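PDB 6RX9: tetracycline repressor protein class G from Acinetobacter baumannii, which represses the tetracycline resistance gene tetA by binding its operator DNA, with an affinity that falls when tetracycline binds. Local coordinates for residues T8-A13 against R49-A54; K29-L34 against P39-H44; E57-E62 against L90-D95; E81-F86 against R135-Y140. All coordinates share one frame; numbering follows the deposited sequence.

Contacts 1 and 2 belong to the DNA-binding region, with centres about 17 and 26 Å from the centre of the chain; contacts 3 and 4 lie about 6 and 8 Å from it. Contact 2 is nested in the loop closed by contact 1, and V9 and A12 of contact 1 pack on L41 and L34 of contact 2. Helix 48-59 serves contacts 1 and 3; helix 75-91 serves contacts 3 and 4. Contacts 1, 2 and 4 are buried, while contact 3 is partly open. Chemistry follows place: aliphatic methyls in contacts 1 and 2, a methionine beside a tyrosine in contact 3, and in contact 4 an alanine-valine pair and a phenylalanine edge against a serine, close to residues that probably bind tetracycline.

Contact 1: T8-A13 against R49-A54; sequences TVIAAA and RALLDA
I10 and L51 meet through different first torsions: in I10, CG1 stands beside the backbone N and opposite the carbonyl carbon (chi1 -68°), whereas in L51 CG is trans to N (chi1 176°). Neither residue starts out aimed straight at the other helix, yet these rotations bring their delta methyls into the gap, where I10 CD1 lies 3.8 Å from L51 CD1. The two side chains slide past each other in opposite directions, and each methyl ends against an alanine of the facing helix. I10 CD1 rests 3.7 Å from A54 CB, and L51 CD1 is 4.0 Å from A13 CB. Both alanines direct CB across the interface, so a long side chain is matched by a short one on either side.

A steep crossing and a wide axis separation are in keeping with the small number of residues that meet. The local axes cross almost perpendicularly, at a signed angle of -89°, with a closest approach of 11.0 Å. Even the nearest CA atoms, those of I10 and A54, are 7.5 Å apart, and the segments bury just 153 Å² between them. All three side-chain pairs are carbon to carbon, so the contact is wholly apolar; charge appears one helical turn apart within 49-54, where R49 NH1 forms a salt bridge of 2.7 Å to D53 OD1, approaching from the anti side and tilted from the carboxylate plane.

Both segments belong to the TetR-family DNA-binding region. Helix 27-34 packs beside this crossing of helix 6-20 and helix 48-59, with L30 touching both A13 and L51, while F45 from a loop touches I10 and A54.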
loop_
_atom_site.group_PDB
_atom_site.type_symbol
_atom_site.label_atom_id
_atom_site.label_comp_id
_atom_site.label_asym_id
_atom_site.label_seq_id
_atom_site.Cartn_x
_atom_site.Cartn_y
_atom_site.Cartn_z
ATOM N N THR A 8 -9.795 -16.520 -22.474
ATOM C CA THR A 8 -9.142 -17.853 -22.379
ATOM C C THR A 8 -7.682 -17.675 -21.940
ATOM O O THR A 8 -7.222 -18.472 -21.101
ATOM C CB THR A 8 -9.247 -18.619 -23.703
ATOM O OG1 THR A 8 -10.617 -18.629 -24.106
ATOM C CG2 THR A 8 -8.733 -20.038 -23.596
ATOM N N VAL A 9 -6.997 -16.658 -22.474
ATOM C CA VAL A 9 -5.564 -16.345 -22.181
ATOM C C VAL A 9 -5.417 -15.985 -20.694
ATOM O O VAL A 9 -4.522 -16.546 -20.030
ATOM C CB VAL A 9 -5.036 -15.214 -23.086
ATOM C CG1 VAL A 9 -3.640 -14.763 -22.679
ATOM C CG2 VAL A 9 -5.048 -15.613 -24.556
ATOM N N ILE A 10 -6.249 -15.075 -20.187
ATOM C CA ILE A 10 -6.104 -14.531 -18.802
ATOM C C ILE A 10 -6.518 -15.598 -17.781
ATOM O O ILE A 10 -5.904 -15.630 -16.692
ATOM C CB ILE A 10 -6.871 -13.205 -18.632
ATOM C CG1 ILE A 10 -6.218 -12.088 -19.450
ATOM C CG2 ILE A 10 -6.992 -12.824 -17.160
ATOM C CD1 ILE A 10 -4.816 -11.727 -19.003
ATOM N N ALA A 11 -7.507 -16.435 -18.103
ATOM C CA ALA A 11 -7.927 -17.578 -17.258
ATOM C C ALA A 11 -6.709 -18.465 -16.966
ATOM O O ALA A 11 -6.509 -18.833 -15.792
ATOM C CB ALA A 11 -9.034 -18.352 -17.926
ATOM N N ALA A 12 -5.911 -18.771 -17.995
ATOM C CA ALA A 12 -4.678 -19.590 -17.900
ATOM C C ALA A 12 -3.594 -18.833 -17.123
ATOM O O ALA A 12 -2.878 -19.476 -16.328
ATOM C CB ALA A 12 -4.203 -19.963 -19.283
ATOM N N ALA A 13 -3.465 -17.522 -17.359
ATOM C CA ALA A 13 -2.461 -16.640 -16.719
ATOM C C ALA A 13 -2.708 -16.582 -15.206
ATOM O O ALA A 13 -1.724 -16.563 -14.442
ATOM C CB ALA A 13 -2.499 -15.266 -17.341
ATOM N N ARG A 49 4.511 -6.620 -18.974
ATOM C CA ARG A 49 3.862 -5.394 -18.434
ATOM C C ARG A 49 2.390 -5.369 -18.867
ATOM O O ARG A 49 1.522 -5.147 -18.002
ATOM C CB ARG A 49 4.608 -4.141 -18.911
ATOM C CG ARG A 49 4.069 -2.828 -18.358
ATOM C CD ARG A 49 4.062 -2.779 -16.840
ATOM N NE ARG A 49 2.778 -3.168 -16.266
ATOM C CZ ARG A 49 2.566 -3.457 -14.982
ATOM N NH1 ARG A 49 1.352 -3.794 -14.580
ATOM N NH2 ARG A 49 3.559 -3.423 -14.108
ATOM N N ALA A 50 2.121 -5.607 -20.154
ATOM C CA ALA A 50 0.758 -5.615 -20.736
ATOM C C ALA A 50 -0.077 -6.717 -20.072
ATOM O O ALA A 50 -1.243 -6.446 -19.731
ATOM C CB ALA A 50 0.833 -5.790 -22.234
ATOM N N LEU A 51 0.506 -7.906 -19.872
ATOM C CA LEU A 51 -0.158 -9.062 -19.206
ATOM C C LEU A 51 -0.529 -8.685 -17.763
ATOM O O LEU A 51 -1.688 -8.945 -17.364
ATOM C CB LEU A 51 0.776 -10.277 -19.237
ATOM C CG LEU A 51 0.267 -11.520 -18.509
ATOM C CD1 LEU A 51 -1.070 -11.972 -19.070
ATOM C CD2 LEU A 51 1.286 -12.647 -18.581
ATOM N N LEU A 52 0.410 -8.102 -17.011
ATOM C CA LEU A 52 0.193 -7.693 -15.595
ATOM C C LEU A 52 -0.955 -6.674 -15.521
ATOM O O LEU A 52 -1.779 -6.797 -14.593
ATOM C CB LEU A 52 1.485 -7.115 -15.005
ATOM C CG LEU A 52 2.612 -8.117 -14.754
ATOM C CD1 LEU A 52 3.796 -7.440 -14.085
ATOM C CD2 LEU A 52 2.135 -9.297 -13.922
ATOM N N ASP A 53 -1.003 -5.712 -16.449
ATOM C CA ASP A 53 -2.093 -4.700 -16.552
ATOM C C ASP A 53 -3.450 -5.408 -16.654
ATOM O O ASP A 53 -4.389 -4.994 -15.936
ATOM C CB ASP A 53 -1.896 -3.761 -17.747
ATOM C CG ASP A 53 -0.731 -2.793 -17.616
ATOM O OD1 ASP A 53 -0.206 -2.643 -16.495
ATOM O OD2 ASP A 53 -0.353 -2.198 -18.644
ATOM N N ALA A 54 -3.554 -6.432 -17.507
ATOM C CA ALA A 54 -4.797 -7.204 -17.753
ATOM C C ALA A 54 -5.164 -8.028 -16.513
ATOM O O ALA A 54 -6.368 -8.104 -16.193
ATOM C CB ALA A 54 -4.639 -8.081 -18.970
#

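Contact 2: K29-L34 against P39-H44; sequences KLAERL and PALYWH
L41 is the side chain on which this contact turns: it inserts toward helix 27-34 and accounts for more than half of the 146 Å² buried between the segments. With CG trans to the backbone N (chi1 178°), its two methyls are carried to the facing helix and divide the work. CD2 takes the tight part. It sits 3.4 Å from A31 N and 3.7 Å from A31 CB, close against the backbone, and on its L30 side it approaches L30 CB at 3.9 Å. The short CA separation of A31 and L41, 6.1 Å, allows this depth. CD1 has a looser setting, 4.0 Å from L30 CD2 and 4.3 Å from L34 CD1. The L30 and L41 side chains cross at about a right angle, so they touch locally rather than along their lengths.

Away from this apolar centre the character changes. K29 and E32 point their CB atoms away from the contact and are exposed, as are P39, Y42 and W43. The two segments lie in the helix-turn-helix motif, and the exposed aromatic side chains of Y42 and W43 are consistent with the role of the short helix 38-42 as the recognition helix of TetR repressors.

Helix 6-20 closes the buried side: its V9 packs on L41 and H44, and its A12 on L34, forming the three-helix core of the DNA-binding region.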
loop_
_atom_site.group_PDB
_atom_site.type_symbol
_atom_site.label_atom_id
_atom_site.label_comp_id
_atom_site.label_asym_id
_atom_site.label_seq_id
_atom_site.Cartn_x
_atom_site.Cartn_y
_atom_site.Cartn_z
ATOM N N LYS A 29 6.086 -18.878 -20.893
ATOM C CA LYS A 29 5.490 -19.934 -20.028
ATOM C C LYS A 29 3.972 -19.975 -20.240
ATOM O O LYS A 29 3.408 -21.090 -20.248
ATOM C CB LYS A 29 5.853 -19.694 -18.559
ATOM C CG LYS A 29 7.288 -20.050 -18.194
ATOM C CD LYS A 29 7.664 -19.653 -16.786
ATOM C CE LYS A 29 9.102 -19.979 -16.448
ATOM N NZ LYS A 29 9.467 -19.489 -15.099
ATOM N N LEU A 30 3.343 -18.810 -20.428
ATOM C CA LEU A 30 1.882 -18.687 -20.681
ATOM C C LEU A 30 1.529 -19.385 -22.002
ATOM O O LEU A 30 0.596 -20.209 -21.997
ATOM C CB LEU A 30 1.498 -17.204 -20.709
ATOM C CG LEU A 30 0.017 -16.902 -20.936
ATOM C CD1 LEU A 30 -0.866 -17.758 -20.040
ATOM C CD2 LEU A 30 -0.267 -15.426 -20.711
ATOM N N ALA A 31 2.249 -19.069 -23.084
ATOM C CA ALA A 31 2.039 -19.649 -24.434
ATOM C C ALA A 31 2.105 -21.179 -24.349
ATOM O O ALA A 31 1.219 -21.843 -24.930
ATOM C CB ALA A 31 3.059 -19.109 -25.406
ATOM N N GLU A 32 3.111 -21.704 -23.638
ATOM C CA GLU A 32 3.349 -23.161 -23.440
ATOM C C GLU A 32 2.130 -23.786 -22.747
ATOM O O GLU A 32 1.651 -24.831 -23.230
ATOM C CB GLU A 32 4.629 -23.379 -22.629
ATOM C CG GLU A 32 4.984 -24.842 -22.417
ATOM C CD GLU A 32 6.260 -25.089 -21.625
ATOM O OE1 GLU A 32 6.646 -24.209 -20.829
ATOM O OE2 GLU A 32 6.867 -26.167 -21.806
ATOM N N ARG A 33 1.648 -23.156 -21.670
ATOM C CA ARG A 33 0.483 -23.613 -20.861
ATOM C C ARG A 33 -0.769 -23.676 -21.748
ATOM O O ARG A 33 -1.539 -24.649 -21.611
ATOM C CB ARG A 33 0.288 -22.683 -19.656
ATOM C CG ARG A 33 -0.949 -22.971 -18.813
ATOM C CD ARG A 33 -1.018 -24.399 -18.307
ATOM N NE ARG A 33 0.168 -24.782 -17.549
ATOM C CZ ARG A 33 0.373 -24.533 -16.257
ATOM N NH1 ARG A 33 1.495 -24.936 -15.685
ATOM N NH2 ARG A 33 -0.529 -23.880 -15.539
ATOM N N LEU A 34 -0.958 -22.689 -22.631
ATOM C CA LEU A 34 -2.126 -22.592 -23.551
ATOM C C LEU A 34 -1.995 -23.597 -24.705
ATOM O O LEU A 34 -3.015 -23.834 -25.384
ATOM C CB LEU A 34 -2.227 -21.161 -24.087
ATOM C CG LEU A 34 -2.743 -20.125 -23.091
ATOM C CD1 LEU A 34 -2.356 -18.719 -23.523
ATOM C CD2 LEU A 34 -4.252 -20.237 -22.921
ATOM N N PRO A 39 3.273 -16.209 -31.735
ATOM C CA PRO A 39 2.519 -15.153 -32.414
ATOM C C PRO A 39 1.065 -15.038 -31.930
ATOM O O PRO A 39 0.586 -13.928 -31.788
ATOM C CB PRO A 39 2.559 -15.562 -33.895
ATOM C CG PRO A 39 3.790 -16.431 -34.003
ATOM C CD PRO A 39 3.848 -17.176 -32.686
ATOM N N ALA A 40 0.408 -16.176 -31.690
ATOM C CA ALA A 40 -1.002 -16.260 -31.240
ATOM C C ALA A 40 -1.158 -15.503 -29.915
ATOM O O ALA A 40 -2.117 -14.722 -29.794
ATOM C CB ALA A 40 -1.433 -17.703 -31.120
ATOM N N LEU A 41 -0.235 -15.701 -28.970
ATOM C CA LEU A 41 -0.256 -15.004 -27.654
ATOM C C LEU A 41 0.217 -13.555 -27.827
ATOM O O LEU A 41 -0.368 -12.670 -27.177
ATOM C CB LEU A 41 0.620 -15.753 -26.646
ATOM C CG LEU A 41 0.721 -15.103 -25.266
ATOM C CD1 LEU A 41 -0.658 -14.899 -24.651
ATOM C CD2 LEU A 41 1.598 -15.927 -24.342
ATOM N N TYR A 42 1.235 -13.327 -28.665
ATOM C CA TYR A 42 1.865 -11.998 -28.896
ATOM C C TYR A 42 0.806 -10.982 -29.349
ATOM O O TYR A 42 0.947 -9.791 -29.007
ATOM C CB TYR A 42 3.004 -12.111 -29.912
ATOM C CG TYR A 42 3.851 -10.872 -30.052
ATOM C CD1 TYR A 42 4.855 -10.579 -29.142
ATOM C CD2 TYR A 42 3.665 -10.000 -31.113
ATOM C CE1 TYR A 42 5.643 -9.445 -29.275
ATOM C CE2 TYR A 42 4.444 -8.866 -31.262
ATOM C CZ TYR A 42 5.439 -8.585 -30.342
ATOM O OH TYR A 42 6.199 -7.461 -30.499
ATOM N N TRP A 43 -0.213 -11.438 -30.091
ATOM C CA TRP A 43 -1.362 -10.620 -30.570
ATOM C C TRP A 43 -2.102 -9.989 -29.383
ATOM O O TRP A 43 -2.530 -8.823 -29.509
ATOM C CB TRP A 43 -2.314 -11.469 -31.424
ATOM C CG TRP A 43 -3.431 -10.682 -32.037
ATOM C CD1 TRP A 43 -3.384 -9.980 -33.203
ATOM C CD2 TRP A 43 -4.757 -10.488 -31.508
ATOM N NE1 TRP A 43 -4.587 -9.377 -33.446
ATOM C CE2 TRP A 43 -5.450 -9.669 -32.426
ATOM C CE3 TRP A 43 -5.428 -10.927 -30.361
ATOM C CZ2 TRP A 43 -6.775 -9.281 -32.229
ATOM C CZ3 TRP A 43 -6.739 -10.542 -30.166
ATOM C CH2 TRP A 43 -7.402 -9.732 -31.089
ATOM N N HIS A 44 -2.262 -10.740 -28.288
ATOM C CA HIS A 44 -2.945 -10.299 -27.040
ATOM C C HIS A 44 -2.000 -9.438 -26.190
ATOM O O HIS A 44 -2.424 -8.350 -25.757
ATOM C CB HIS A 44 -3.453 -11.511 -26.244
ATOM C CG HIS A 44 -4.511 -12.297 -26.938
ATOM N ND1 HIS A 44 -5.835 -11.913 -26.929
ATOM C CD2 HIS A 44 -4.450 -13.445 -27.647
ATOM C CE1 HIS A 44 -6.546 -12.787 -27.613
ATOM N NE2 HIS A 44 -5.719 -13.737 -28.066
#

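Contact 3: E57-E62 against L90-D95; sequences EAMLAE and LLSYRD
The backbones of M59 and L90 approach to 6.8 Å between CA atoms, bringing the C-terminal part of helix 48-59 beside that of helix 75-91 and the turn after it. M59 spans the gap. Its CG stands beside the backbone N, and a bend at the sulfur (chi3 67°) swings the terminal methyl onto segment 90-95. There M59 CE meets Y93 CB at 3.6 Å, L90 O at 3.8 Å and S92 OG at 3.9 Å, so one methyl touches the last turn of helix 75-91 at L90 and the loop after it at S92 and Y93. S92 OG itself is hydrogen-bonded to A89 O.

Against the tyrosine ring, M59 CE lies at the edge, near the ring plane. M59 SD is 5.4 Å from the Y93 ring centroid and 61° off the ring normal, an oblique approach rather than one over the face. The ring is also packed by L14, L17 and N18 of helix 6-20, while the L90 side chain lies against H100, a probable magnesium ligand.

This is a Met-aromatic contact at the junction of the DNA-binding region and the ligand-binding core, the place where, in TetR repressors, helix 48-59 links the two.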
loop_
_atom_site.group_PDB
_atom_site.type_symbol
_atom_site.label_atom_id
_atom_site.label_comp_id
_atom_site.label_asym_id
_atom_site.label_seq_id
_atom_site.Cartn_x
_atom_site.Cartn_y
_atom_site.Cartn_z
ATOM N N GLU A 57 -6.626 -5.645 -13.788
ATOM C CA GLU A 57 -8.004 -5.188 -14.116
ATOM C C GLU A 57 -9.000 -6.313 -13.800
ATOM O O GLU A 57 -10.054 -6.012 -13.203
ATOM C CB GLU A 57 -8.104 -4.729 -15.572
ATOM C CG GLU A 57 -9.412 -4.016 -15.879
ATOM C CD GLU A 57 -9.554 -3.462 -17.288
ATOM O OE1 GLU A 57 -8.528 -3.078 -17.881
ATOM O OE2 GLU A 57 -10.699 -3.408 -17.786
ATOM N N ALA A 58 -8.676 -7.555 -14.177
ATOM C CA ALA A 58 -9.511 -8.758 -13.942
ATOM C C ALA A 58 -9.721 -8.970 -12.438
ATOM O O ALA A 58 -10.859 -9.272 -12.027
ATOM C CB ALA A 58 -8.873 -9.967 -14.580
ATOM N N MET A 59 -8.664 -8.807 -11.640
ATOM C CA MET A 59 -8.667 -9.169 -10.197
ATOM C C MET A 59 -9.638 -8.286 -9.402
ATOM O O MET A 59 -10.019 -8.713 -8.302
ATOM C CB MET A 59 -7.260 -9.078 -9.602
ATOM C CG MET A 59 -6.421 -10.299 -9.924
ATOM S SD MET A 59 -4.870 -10.343 -9.013
ATOM C CE MET A 59 -5.479 -10.582 -7.346
ATOM N N LEU A 60 -10.045 -7.127 -9.935
ATOM C CA LEU A 60 -10.980 -6.183 -9.260
ATOM C C LEU A 60 -12.448 -6.561 -9.520
ATOM O O LEU A 60 -13.325 -5.783 -9.091
ATOM C CB LEU A 60 -10.687 -4.758 -9.743
ATOM C CG LEU A 60 -9.292 -4.226 -9.414
ATOM C CD1 LEU A 60 -9.155 -2.766 -9.820
ATOM C CD2 LEU A 60 -8.971 -4.398 -7.936
ATOM N N ALA A 61 -12.713 -7.708 -10.161
ATOM C CA ALA A 61 -14.073 -8.220 -10.469
ATOM C C ALA A 61 -14.936 -8.257 -9.200
ATOM O O ALA A 61 -16.066 -7.735 -9.243
ATOM C CB ALA A 61 -13.978 -9.586 -11.106
ATOM N N GLU A 62 -14.420 -8.857 -8.120
ATOM C CA GLU A 62 -15.109 -9.019 -6.806
ATOM C C GLU A 62 -15.531 -7.647 -6.259
ATOM O O GLU A 62 -16.639 -7.562 -5.693
ATOM C CB GLU A 62 -14.199 -9.769 -5.826
ATOM C CG GLU A 62 -14.640 -9.723 -4.367
ATOM C CD GLU A 62 -15.924 -10.462 -4.029
ATOM O OE1 GLU A 62 -16.495 -11.106 -4.932
ATOM O OE2 GLU A 62 -16.348 -10.397 -2.855
ATOM N N LEU A 90 -7.834 -8.701 -3.817
ATOM C CA LEU A 90 -6.346 -8.636 -3.826
ATOM C C LEU A 90 -5.757 -9.923 -3.230
ATOM O O LEU A 90 -4.673 -10.328 -3.687
ATOM C CB LEU A 90 -5.868 -7.394 -3.064
ATOM C CG LEU A 90 -6.195 -6.049 -3.715
ATOM C CD1 LEU A 90 -5.633 -4.901 -2.897
ATOM C CD2 LEU A 90 -5.674 -5.985 -5.146
ATOM N N LEU A 91 -6.438 -10.547 -2.261
ATOM C CA LEU A 91 -5.969 -11.792 -1.591
ATOM C C LEU A 91 -6.275 -13.026 -2.452
ATOM O O LEU A 91 -5.695 -14.086 -2.151
ATOM C CB LEU A 91 -6.628 -11.928 -0.214
ATOM C CG LEU A 91 -6.064 -11.040 0.897
ATOM C CD1 LEU A 91 -6.909 -11.161 2.156
ATOM C CD2 LEU A 91 -4.613 -11.386 1.202
ATOM N N SER A 92 -7.135 -12.906 -3.472
ATOM C CA SER A 92 -7.672 -14.051 -4.259
ATOM C C SER A 92 -6.572 -14.699 -5.113
ATOM O O SER A 92 -6.762 -15.862 -5.506
ATOM C CB SER A 92 -8.859 -13.650 -5.103
ATOM O OG SER A 92 -8.483 -12.782 -6.160
ATOM N N TYR A 93 -5.471 -13.989 -5.385
ATOM C CA TYR A 93 -4.335 -14.510 -6.191
ATOM C C TYR A 93 -2.998 -14.104 -5.567
ATOM O O TYR A 93 -2.878 -12.996 -5.008
ATOM C CB TYR A 93 -4.457 -14.047 -7.645
ATOM C CG TYR A 93 -5.548 -14.758 -8.400
ATOM C CD1 TYR A 93 -5.334 -16.019 -8.929
ATOM C CD2 TYR A 93 -6.810 -14.202 -8.541
ATOM C CE1 TYR A 93 -6.332 -16.702 -9.601
ATOM C CE2 TYR A 93 -7.819 -14.871 -9.214
ATOM C CZ TYR A 93 -7.580 -16.125 -9.744
ATOM O OH TYR A 93 -8.563 -16.800 -10.407
ATOM N N ARG A 94 -2.021 -15.008 -5.675
ATOM C CA ARG A 94 -0.603 -14.788 -5.289
ATOM C C ARG A 94 -0.129 -13.450 -5.875
ATOM O O ARG A 94 -0.396 -13.196 -7.066
ATOM C CB ARG A 94 0.232 -15.976 -5.776
ATOM C CG ARG A 94 1.699 -15.925 -5.384
ATOM C CD ARG A 94 2.374 -17.243 -5.696
ATOM N NE ARG A 94 3.791 -17.216 -5.369
ATOM C CZ ARG A 94 4.625 -18.240 -5.517
ATOM N NH1 ARG A 94 4.191 -19.398 -5.993
ATOM N NH2 ARG A 94 5.894 -18.101 -5.185
ATOM N N ASP A 95 0.490 -12.609 -5.041
ATOM C CA ASP A 95 1.113 -11.307 -5.418
ATOM C C ASP A 95 0.049 -10.304 -5.890
ATOM O O ASP A 95 0.425 -9.326 -6.559
ATOM C CB ASP A 95 2.215 -11.522 -6.461
ATOM C CG ASP A 95 3.369 -12.363 -5.942
ATOM O OD1 ASP A 95 3.673 -12.249 -4.737
ATOM O OD2 ASP A 95 3.948 -13.130 -6.738
#

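Contact 4: E81-F86 against R135-Y140; sequences ENALSF and RAVSHY
F86 leaves helix 75-91 with CB directed at helix 127-155, and CG lies trans to the backbone N (chi1 -174°). CB and CG act as the spacer; contact begins further out along one side of the ring. CE2 is the atom that arrives, 3.8 Å from S138 O and 4.0 Å from S138 CA, with the carbonyl oxygen at the ring edge, near its plane. On the other side of the ring CE1 faces L60 CD2 at 3.8 Å. The ring also makes a cation-pi interaction with R63 and an edge-to-face contact with H100.

These surroundings are those of the tetracycline pocket in the all-helical C-terminal domain of TetR repressors, where N82 and H64 probably bind the drug and H100 its magnesium ion. R63 hydrogen-bonds N82 OD1; its bond to S138 OG holds for one of the two deposited conformers of that serine and is less certain. N82 ND2 bonds to R66 O.

One turn earlier the helices come nearest, 6.5 Å between the CA atoms of A83 and V137. A83 CB meets V137 CG1 at 3.6 Å, and helix 185-202 adds L192 against A83 and F199 against V137. The neighbouring A136 packs on Y140 of the second subunit.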
loop_
_atom_site.group_PDB
_atom_site.type_symbol
_atom_site.label_atom_id
_atom_site.label_comp_id
_atom_site.label_asym_id
_atom_site.label_seq_id
_atom_site.Cartn_x
_atom_site.Cartn_y
_atom_site.Cartn_z
ATOM N N GLU A 81 -18.317 -2.983 3.461
ATOM C CA GLU A 81 -18.522 -4.107 2.507
ATOM C C GLU A 81 -17.665 -3.876 1.255
ATOM O O GLU A 81 -17.125 -4.867 0.730
ATOM C CB GLU A 81 -20.004 -4.280 2.171
ATOM C CG GLU A 81 -20.824 -4.831 3.325
ATOM C CD GLU A 81 -20.408 -6.208 3.823
ATOM O OE1 GLU A 81 -20.767 -6.550 4.963
ATOM O OE2 GLU A 81 -19.728 -6.938 3.072
ATOM N N ASN A 82 -17.531 -2.624 0.808
ATOM C CA ASN A 82 -16.666 -2.243 -0.342
ATOM C C ASN A 82 -15.204 -2.570 0.002
ATOM O O ASN A 82 -14.522 -3.195 -0.830
ATOM C CB ASN A 82 -16.835 -0.770 -0.720
ATOM C CG ASN A 82 -16.040 -0.384 -1.950
ATOM O OD1 ASN A 82 -14.924 0.116 -1.839
ATOM N ND2 ASN A 82 -16.598 -0.623 -3.127
ATOM N N ALA A 83 -14.747 -2.184 1.197
ATOM C CA ALA A 83 -13.360 -2.420 1.668
ATOM C C ALA A 83 -13.081 -3.928 1.721
ATOM O O ALA A 83 -12.015 -4.348 1.222
ATOM C CB ALA A 83 -13.137 -1.761 3.007
ATOM N N LEU A 84 -14.009 -4.713 2.279
ATOM C CA LEU A 84 -13.846 -6.181 2.480
ATOM C C LEU A 84 -13.753 -6.892 1.122
ATOM O O LEU A 84 -12.949 -7.837 0.997
ATOM C CB LEU A 84 -15.010 -6.717 3.320
ATOM C CG LEU A 84 -14.971 -6.344 4.802
ATOM C CD1 LEU A 84 -16.332 -6.538 5.447
ATOM C CD2 LEU A 84 -13.909 -7.149 5.539
ATOM N N SER A 85 -14.550 -6.448 0.143
ATOM C CA SER A 85 -14.586 -6.988 -1.244
ATOM C C SER A 85 -13.257 -6.694 -1.953
ATOM O O SER A 85 -12.758 -7.590 -2.666
ATOM C CB SER A 85 -15.758 -6.435 -2.015
ATOM O OG SER A 85 -15.558 -5.067 -2.343
ATOM N N PHE A 86 -12.717 -5.484 -1.773
ATOM C CA PHE A 86 -11.411 -5.054 -2.343
ATOM C C PHE A 86 -10.295 -5.922 -1.745
ATOM O O PHE A 86 -9.442 -6.414 -2.504
ATOM C CB PHE A 86 -11.194 -3.554 -2.115
ATOM C CG PHE A 86 -9.967 -2.956 -2.763
ATOM C CD1 PHE A 86 -9.469 -3.447 -3.963
ATOM C CD2 PHE A 86 -9.333 -1.864 -2.193
ATOM C CE1 PHE A 86 -8.351 -2.877 -4.554
ATOM C CE2 PHE A 86 -8.214 -1.296 -2.783
ATOM C CZ PHE A 86 -7.722 -1.807 -3.962
ATOM N N ARG A 135 -10.897 7.243 -1.069
ATOM C CA ARG A 135 -9.456 7.056 -1.390
ATOM C C ARG A 135 -8.724 6.516 -0.155
ATOM O O ARG A 135 -7.915 5.583 -0.318
ATOM C CB ARG A 135 -8.859 8.360 -1.930
ATOM C CG ARG A 135 -9.265 8.646 -3.369
ATOM C CD ARG A 135 -8.702 9.933 -3.942
ATOM N NE ARG A 135 -9.235 10.198 -5.276
ATOM C CZ ARG A 135 -9.016 11.304 -5.985
ATOM N NH1 ARG A 135 -8.261 12.277 -5.500
ATOM N NH2 ARG A 135 -9.558 11.436 -7.185
ATOM N N ALA A 136 -9.015 7.059 1.032
ATOM C CA ALA A 136 -8.392 6.663 2.318
ATOM C C ALA A 136 -8.644 5.174 2.592
ATOM O O ALA A 136 -7.693 4.480 2.999
ATOM C CB ALA A 136 -8.908 7.525 3.440
ATOM N N VAL A 137 -9.875 4.702 2.373
ATOM C CA VAL A 137 -10.252 3.266 2.543
ATOM C C VAL A 137 -9.371 2.413 1.617
ATOM O O VAL A 137 -8.788 1.418 2.095
ATOM C CB VAL A 137 -11.758 3.036 2.300
ATOM C CG1 VAL A 137 -12.100 1.557 2.195
ATOM C CG2 VAL A 137 -12.601 3.700 3.380
ATOM N N SER A 138 -9.267 2.795 0.340
ATOM C CA SER A 138 -8.459 2.087 -0.690
ATOM C C SER A 138 -6.986 2.040 -0.263
ATOM O O SER A 138 -6.377 0.961 -0.388
ATOM C CB SER A 138 -8.616 2.721 -2.047
ATOM O OG SER A 138 -9.883 2.404 -2.604
ATOM N N HIS A 139 -6.443 3.161 0.224
ATOM C CA HIS A 139 -5.034 3.272 0.694
ATOM C C HIS A 139 -4.783 2.246 1.806
ATOM O O HIS A 139 -3.776 1.507 1.721
ATOM C CB HIS A 139 -4.701 4.693 1.174
ATOM C CG HIS A 139 -4.819 5.755 0.133
ATOM N ND1 HIS A 139 -4.804 5.480 -1.223
ATOM C CD2 HIS A 139 -4.925 7.097 0.245
ATOM C CE1 HIS A 139 -4.917 6.605 -1.900
ATOM N NE2 HIS A 139 -4.987 7.612 -1.022
ATOM N N TYR A 140 -5.676 2.194 2.800
ATOM C CA TYR A 140 -5.581 1.282 3.969
ATOM C C TYR A 140 -5.566 -0.178 3.491
ATOM O O TYR A 140 -4.694 -0.945 3.938
ATOM C CB TYR A 140 -6.713 1.534 4.970
ATOM C CG TYR A 140 -6.778 0.494 6.056
ATOM C CD1 TYR A 140 -5.813 0.442 7.049
ATOM C CD2 TYR A 140 -7.770 -0.473 6.065
ATOM C CE1 TYR A 140 -5.845 -0.530 8.036
ATOM C CE2 TYR A 140 -7.816 -1.450 7.046
ATOM C CZ TYR A 140 -6.846 -1.482 8.033
ATOM O OH TYR A 140 -6.883 -2.438 9.006
#